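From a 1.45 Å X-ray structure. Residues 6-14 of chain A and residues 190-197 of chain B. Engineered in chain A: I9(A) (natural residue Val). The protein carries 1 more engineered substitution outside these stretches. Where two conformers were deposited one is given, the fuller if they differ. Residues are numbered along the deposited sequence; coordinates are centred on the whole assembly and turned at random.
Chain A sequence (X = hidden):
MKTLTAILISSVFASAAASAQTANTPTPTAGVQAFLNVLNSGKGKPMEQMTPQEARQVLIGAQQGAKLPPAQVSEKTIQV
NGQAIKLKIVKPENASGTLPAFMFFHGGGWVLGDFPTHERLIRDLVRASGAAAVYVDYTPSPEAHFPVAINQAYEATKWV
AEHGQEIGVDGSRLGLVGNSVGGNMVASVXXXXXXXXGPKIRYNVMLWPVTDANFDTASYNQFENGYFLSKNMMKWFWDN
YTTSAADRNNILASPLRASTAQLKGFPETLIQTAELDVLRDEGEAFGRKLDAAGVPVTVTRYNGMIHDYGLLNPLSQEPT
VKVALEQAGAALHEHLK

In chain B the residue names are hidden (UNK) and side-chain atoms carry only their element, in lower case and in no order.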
# COMPACT_ATOMS: atom_id res chain seq x y z
N ALA A 6 8.88 25.44 -27.09
CA ALA A 6 8.38 25.12 -28.42
C ALA A 6 8.33 23.62 -28.65
O ALA A 6 7.37 23.10 -29.22
CB ALA A 6 9.24 25.79 -29.49
N ILE A 7 9.35 22.91 -28.20
CA ILE A 7 9.35 21.46 -28.35
C ILE A 7 8.27 20.83 -27.47
O ILE A 7 7.59 19.89 -27.88
CB ILE A 7 10.76 20.90 -28.06
CG1 ILE A 7 11.77 21.51 -29.05
CG2 ILE A 7 10.74 19.42 -28.14
CD1 ILE A 7 13.21 21.49 -28.55
N LEU A 8 8.09 21.37 -26.26
CA LEU A 8 7.17 20.75 -25.31
C LEU A 8 5.72 20.85 -25.77
O LEU A 8 4.92 19.96 -25.44
CB LEU A 8 7.31 21.41 -23.94
CG LEU A 8 8.67 21.22 -23.26
CD1 LEU A 8 8.67 21.83 -21.86
CD2 LEU A 8 9.08 19.78 -23.19
N ILE A 9 5.35 21.90 -26.51
CA ILE A 9 3.99 22.04 -27.00
C ILE A 9 3.81 21.42 -28.38
O ILE A 9 2.71 21.47 -28.94
CB ILE A 9 3.50 23.50 -27.00
CG1 ILE A 9 4.32 24.35 -27.97
CG2 ILE A 9 3.56 24.09 -25.59
CD1 ILE A 9 3.69 25.73 -28.25
N SER A 10 4.85 20.81 -28.93
CA SER A 10 4.84 20.35 -30.31
C SER A 10 4.26 18.95 -30.46
O SER A 10 3.96 18.25 -29.49
CB SER A 10 6.28 20.34 -30.85
OG SER A 10 6.97 19.18 -30.43
N SER A 11 4.14 18.53 -31.72
CA SER A 11 3.67 17.20 -32.05
C SER A 11 4.55 16.09 -31.51
O SER A 11 4.11 14.93 -31.49
CB SER A 11 3.53 17.07 -33.57
OG SER A 11 4.79 17.28 -34.19
N VAL A 12 5.78 16.39 -31.08
CA VAL A 12 6.63 15.37 -30.46
C VAL A 12 5.87 14.67 -29.34
O VAL A 12 6.01 13.46 -29.13
CB VAL A 12 7.92 16.00 -29.92
CG1 VAL A 12 8.72 15.00 -29.11
CG2 VAL A 12 8.79 16.52 -31.07
N PHE A 13 5.07 15.43 -28.60
CA PHE A 13 4.38 14.94 -27.41
C PHE A 13 2.88 14.76 -27.60
O PHE A 13 2.16 14.53 -26.62
CB PHE A 13 4.69 15.86 -26.24
CG PHE A 13 6.14 15.87 -25.84
CD1 PHE A 13 6.69 14.80 -25.14
CD2 PHE A 13 6.97 16.92 -26.19
CE1 PHE A 13 8.01 14.79 -24.79
CE2 PHE A 13 8.29 16.91 -25.84
CZ PHE A 13 8.81 15.84 -25.13
N ALA A 14 2.37 14.85 -28.81
CA ALA A 14 0.95 14.62 -28.99
C ALA A 14 0.60 13.18 -28.67
O ALA A 14 1.34 12.25 -28.99
CB ALA A 14 0.54 14.95 -30.43
N UNK B 190 9.34 12.64 -16.28
CA UNK B 190 9.85 11.36 -16.75
C UNK B 190 9.73 11.24 -18.26
O UNK B 190 10.63 10.70 -18.92
c UNK B 190 9.11 10.20 -16.08
N UNK B 191 8.62 11.72 -18.83
CA UNK B 191 8.44 11.63 -20.28
C UNK B 191 9.39 12.58 -21.02
O UNK B 191 9.90 12.23 -22.09
c UNK B 191 6.98 11.90 -20.62
c UNK B 191 4.57 11.24 -20.31
c UNK B 191 6.27 9.53 -21.07
c UNK B 191 6.02 10.77 -20.23
N UNK B 192 9.65 13.76 -20.46
CA UNK B 192 10.67 14.64 -21.05
C UNK B 192 12.03 13.97 -21.01
O UNK B 192 12.77 13.96 -22.00
o UNK B 192 10.40 19.04 -20.01
n UNK B 192 8.86 18.15 -18.66
c UNK B 192 9.63 18.12 -19.73
c UNK B 192 10.72 15.96 -20.30
c UNK B 192 9.56 16.89 -20.58
N UNK B 193 12.39 13.37 -19.87
CA UNK B 193 13.69 12.73 -19.75
C UNK B 193 13.84 11.60 -20.75
O UNK B 193 14.92 11.40 -21.32
c UNK B 193 13.90 12.21 -18.32
N UNK B 194 12.77 10.84 -20.99
CA UNK B 194 12.84 9.79 -21.99
C UNK B 194 13.08 10.36 -23.38
O UNK B 194 13.92 9.87 -24.13
c UNK B 194 9.22 7.12 -22.40
c UNK B 194 11.56 8.95 -21.97
n UNK B 194 8.60 7.64 -23.65
c UNK B 194 10.66 6.70 -22.61
c UNK B 194 11.53 7.87 -23.04
N UNK B 195 12.35 11.42 -23.73
CA UNK B 195 12.48 12.00 -25.06
C UNK B 195 13.85 12.63 -25.26
O UNK B 195 14.40 12.58 -26.37
c UNK B 195 10.93 12.48 -27.71
o UNK B 195 9.97 11.74 -27.51
n UNK B 195 11.69 12.38 -28.78
c UNK B 195 11.33 13.56 -26.71
c UNK B 195 11.38 13.04 -25.29
N UNK B 196 14.43 13.20 -24.21
CA UNK B 196 15.67 13.96 -24.29
C UNK B 196 16.90 13.15 -23.88
O UNK B 196 18.00 13.70 -23.76
c UNK B 196 13.97 16.20 -25.17
c UNK B 196 14.41 16.13 -23.85
c UNK B 196 12.92 17.03 -25.53
c UNK B 196 13.75 16.90 -22.90
c UNK B 196 15.55 15.23 -23.45
c UNK B 196 12.29 17.80 -24.56
c UNK B 196 12.72 17.74 -23.26
N UNK B 197 16.74 11.85 -23.66
CA UNK B 197 17.85 10.94 -23.33
C UNK B 197 18.53 11.27 -22.00
O UNK B 197 19.75 11.16 -21.87
o UNK B 197 17.71 9.32 -25.90
n UNK B 197 18.31 11.30 -26.77
c UNK B 197 18.25 10.43 -25.78
c UNK B 197 18.87 10.85 -24.47

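Position 190 of chain B carries a single side-chain carbon. It lies in a helix that begins earlier in the chain, and it is buried but out of reach of chain A. One carbon beyond CA means alanine, A190(B).

Position 191 has four side-chain carbons, forked at the second. There is no nitrogen or oxygen. The CA-to-CB bond points toward chain A, yet its closest side-chain atom, CB, is 5.2 Å from CE1 of F13(A). The nearer approach is made by the backbone: O of position 191 lies 4.2 Å from CE1 of F13(A), at the edge of that ring. A fork at the second carbon marks leucine, L191(B).

Position 192 has three carbons, the third carrying one oxygen and one nitrogen. This is a carboxamide on a two-carbon stem. The CA-to-CB bond points sideways, but the end of the side chain comes nearer to chain A and reaches L8(A). The residue is glutamine, Q192(B). Its OE1 lies 3.5 Å from CD2 of L8(A), a contact with a methyl group. Its NE2 is hydrogen-bonded to a residue just outside the stretches.

Position 193 again has one side-chain carbon, buried and out of reach of chain A. It is alanine, A193(B).

Position 194 has four carbons in a row ending in nitrogen. Two conformers were deposited, and one is given. The side chain makes no contact with the chain A stretch. The unbranched chain with a terminal amine is lysine, K194(B). Its NZ is hydrogen-bonded elsewhere in the structure.

Position 195 has three carbons, with one oxygen and one nitrogen on the third. Its CA-to-CB bond points toward chain A, and the side chain packs on V12(A) and F13(A). It is a second glutamine, Q195(B). CD lies 3.6 Å from CG1 of V12(A), and CG lies 3.7 Å from CZ of F13(A). The chain is folded at chi2 (p, 66°), and its contacts with chain A are packing rather than hydrogen bonding.

Position 196 has one carbon followed by a ring of six carbons, with no hydroxyl. It is the first residue after the helix to leave helical phi/psi. The ring meets I7(A), L8(A) and F13(A). It is phenylalanine, F196(B). CE1 lies 4.2 Å from CG2 of I7(A), and CZ lies 4.0 Å from CD2 of L8(A). Both aliphatic atoms sit at the edge of the ring. CZ of F196(B) is also 4.0 Å from CZ of F13(A), at the edge of the F13(A) ring.

Position 197 has two carbons, the second carrying one oxygen and one nitrogen. It is exposed and does not reach chain A. The shorter carboxamide is asparagine, N197(B).

The contact works by side-chain packing, with no hydrogen bond across it. F196(B) meets I7(A), L8(A) and F13(A), while Q195(B) lies against V12(A) and F13(A). On chain A, OG of S10(A) donates to O of I7(A) at 2.7 Å and accepts from N of V12(A) at 3.1 Å. These bonds brace the turn joining the contact residues. The two stretches bury 290 Å² in total.

Chain B (190-197) ALQAKQFN
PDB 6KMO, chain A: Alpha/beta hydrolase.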